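Local coordinates for hypothetical protein (PDB 2F46) that is probably a phosphatase of a nonclassical, eukaryotic-like kind, at residues K44-N49 / P104-C109. Sequence-based numbering, arbitrary orientation. Where two conformers were deposited one is given.
Sequences KTIICN and PVLAYC. Unlike the reference sequence in segment 44-49: I46 (reference Val).
Four backbone hydrogen bonds, three nearly straight and that of Y108 N more bent, pair 45-48 with 105-108 as parallel strands. L106 N donates to T45 O at 2.8 Å, I47 N to L106 O, Y108 N to I47 O, and N49 N closes the run on Y108 O at 2.8 Å, with 172° at its hydrogen. The donors thus alternate between the strands, whose axes lie 17° apart. At the start of the ladder P104 O accepts twice, from K44 N at 2.9 Å and weakly from T45 N. Three CA-H...O contacts, from V105 to T45 O, I46 to L106 O and A107 to I47 O, supplement it.

On the face bearing I46, C48, L106 and Y108, the tyrosine ring makes the broadest contact. With CG between backbone N and carbonyl carbon (chi1 74°), the ring leans across, so that C48 CA sits over one face, 4.3 Å from the centroid, a CH-pi contact. C48 SG, anti to its own N, makes an oblique sulfur-aromatic contact near the hydroxyl end, 3.5 Å from Y108 CZ. I46 CG2 meets the ring edge at CE1, while I46 CD1 runs alongside L106 to touch CD2 at 3.7 Å. On the reverse face, I47 CD1 crosses obliquely to V105 CG1, also at 3.7 Å, and I47 CB faces A107 CB.

T45 OG1 bonds outside the pair to E102 O, and N49 ND2 to Q79 O. C109 leads into the turn before helix 113-125, where cysteine-dependent phosphatases place the phosphate-binding loop, consistent with the putative assignment. Strands 24-27 and 75-78 flank the pair; helix 61-68 packs F61 on I46, C48 and Y108, whereas helices 88-99 and 113-125 lie against the I47 and A107 face, the core of a three-layer alpha/beta/alpha fold.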
loop_
_atom_site.group_PDB
_atom_site.type_symbol
_atom_site.label_atom_id
_atom_site.label_comp_id
_atom_site.label_asym_id
_atom_site.label_seq_id
_atom_site.Cartn_x
_atom_site.Cartn_y
_atom_site.Cartn_z
ATOM N N LYS A 44 5.924 -10.337 5.646
ATOM C CA LYS A 44 5.281 -11.627 5.397
ATOM C C LYS A 44 4.185 -11.566 4.344
ATOM O O LYS A 44 3.817 -12.605 3.812
ATOM C CB LYS A 44 4.732 -12.166 6.706
ATOM C CG LYS A 44 5.831 -12.593 7.696
ATOM C CD LYS A 44 6.639 -13.740 7.129
ATOM C CE LYS A 44 7.634 -14.324 8.076
ATOM N NZ LYS A 44 8.462 -15.276 7.245
ATOM N N THR A 45 3.640 -10.392 4.074
ATOM C CA THR A 45 2.556 -10.244 3.094
ATOM C C THR A 45 2.806 -9.024 2.227
ATOM O O THR A 45 3.176 -7.963 2.724
ATOM C CB THR A 45 1.210 -10.044 3.788
ATOM O OG1 THR A 45 1.025 -11.098 4.740
ATOM C CG2 THR A 45 0.047 -10.002 2.800
ATOM N N ILE A 46 2.631 -9.200 0.912
ATOM C CA ILE A 46 2.761 -8.154 -0.098
ATOM C C ILE A 46 1.398 -7.924 -0.716
ATOM O O ILE A 46 0.760 -8.880 -1.176
ATOM C CB ILE A 46 3.739 -8.564 -1.229
ATOM C CG1 ILE A 46 5.185 -8.502 -0.720
ATOM C CG2 ILE A 46 3.548 -7.730 -2.513
ATOM C CD1 ILE A 46 5.779 -7.120 -0.646
ATOM N N ILE A 47 0.977 -6.664 -0.748
ATOM C CA ILE A 47 -0.211 -6.216 -1.471
ATOM C C ILE A 47 0.244 -5.234 -2.567
ATOM O O ILE A 47 0.933 -4.233 -2.291
ATOM C CB ILE A 47 -1.245 -5.492 -0.602
ATOM C CG1 ILE A 47 -1.725 -6.425 0.518
ATOM C CG2 ILE A 47 -2.445 -5.086 -1.439
ATOM C CD1 ILE A 47 -2.587 -5.782 1.596
ATOM N N CYS A 48 -0.090 -5.519 -3.818
ATOM C CA CYS A 48 0.155 -4.647 -4.924
ATOM C C CYS A 48 -1.098 -3.981 -5.347
ATOM O O CYS A 48 -2.072 -4.670 -5.724
ATOM C CB CYS A 48 0.701 -5.411 -6.103
ATOM S SG CYS A 48 0.883 -4.490 -7.611
ATOM N N ASN A 49 -1.083 -2.654 -5.278
ATOM C CA ASN A 49 -2.272 -1.862 -5.631
ATOM C C ASN A 49 -2.231 -1.196 -6.996
ATOM O O ASN A 49 -2.966 -0.264 -7.263
ATOM C CB ASN A 49 -2.618 -0.824 -4.530
ATOM C CG ASN A 49 -3.042 -1.452 -3.221
ATOM O OD1 ASN A 49 -2.455 -1.178 -2.157
ATOM N ND2 ASN A 49 -4.121 -2.261 -3.247
ATOM N N PRO A 104 4.491 -8.417 9.283
ATOM C CA PRO A 104 3.985 -7.185 8.706
ATOM C C PRO A 104 3.601 -7.308 7.229
ATOM O O PRO A 104 4.113 -8.181 6.521
ATOM C CB PRO A 104 5.169 -6.197 8.868
ATOM C CG PRO A 104 6.344 -6.980 9.068
ATOM C CD PRO A 104 5.946 -8.360 9.499
ATOM N N VAL A 105 2.760 -6.361 6.804
ATOM C CA VAL A 105 2.293 -6.233 5.415
ATOM C C VAL A 105 3.076 -5.100 4.763
ATOM O O VAL A 105 3.317 -4.079 5.407
ATOM C CB VAL A 105 0.783 -5.905 5.346
ATOM C CG1 VAL A 105 0.363 -5.774 3.906
ATOM C CG2 VAL A 105 -0.072 -6.984 6.064
ATOM N N LEU A 106 3.482 -5.275 3.507
ATOM C CA LEU A 106 3.987 -4.191 2.674
ATOM C C LEU A 106 3.024 -4.020 1.499
ATOM O O LEU A 106 2.848 -4.967 0.701
ATOM C CB LEU A 106 5.373 -4.531 2.134
ATOM C CG LEU A 106 6.008 -3.578 1.119
ATOM C CD1 LEU A 106 6.039 -2.188 1.549
ATOM C CD2 LEU A 106 7.424 -4.089 0.826
ATOM N N ALA A 107 2.472 -2.833 1.367
ATOM C CA ALA A 107 1.645 -2.475 0.211
ATOM C C ALA A 107 2.393 -1.516 -0.686
ATOM O O ALA A 107 3.089 -0.619 -0.200
ATOM C CB ALA A 107 0.329 -1.884 0.633
ATOM N N TYR A 108 2.288 -1.696 -1.997
ATOM C CA TYR A 108 2.951 -0.769 -2.921
ATOM C C TYR A 108 2.084 -0.403 -4.141
ATOM O O TYR A 108 1.132 -1.130 -4.485
ATOM C CB TYR A 108 4.293 -1.301 -3.442
ATOM C CG TYR A 108 4.227 -2.413 -4.476
ATOM C CD1 TYR A 108 4.139 -3.726 -4.110
ATOM C CD2 TYR A 108 4.287 -2.131 -5.841
ATOM C CE1 TYR A 108 4.143 -4.764 -5.039
ATOM C CE2 TYR A 108 4.299 -3.149 -6.777
ATOM C CZ TYR A 108 4.192 -4.471 -6.384
ATOM O OH TYR A 108 4.174 -5.460 -7.334
ATOM N N CYS A 109 2.364 0.747 -4.734
ATOM C CA CYS A 109 1.808 1.034 -6.031
ATOM C C CYS A 109 2.965 1.691 -6.758
ATOM O O CYS A 109 4.134 1.347 -6.548
ATOM C CB CYS A 109 0.494 1.842 -5.941
ATOM S SG CYS A 109 0.576 3.627 -5.670
#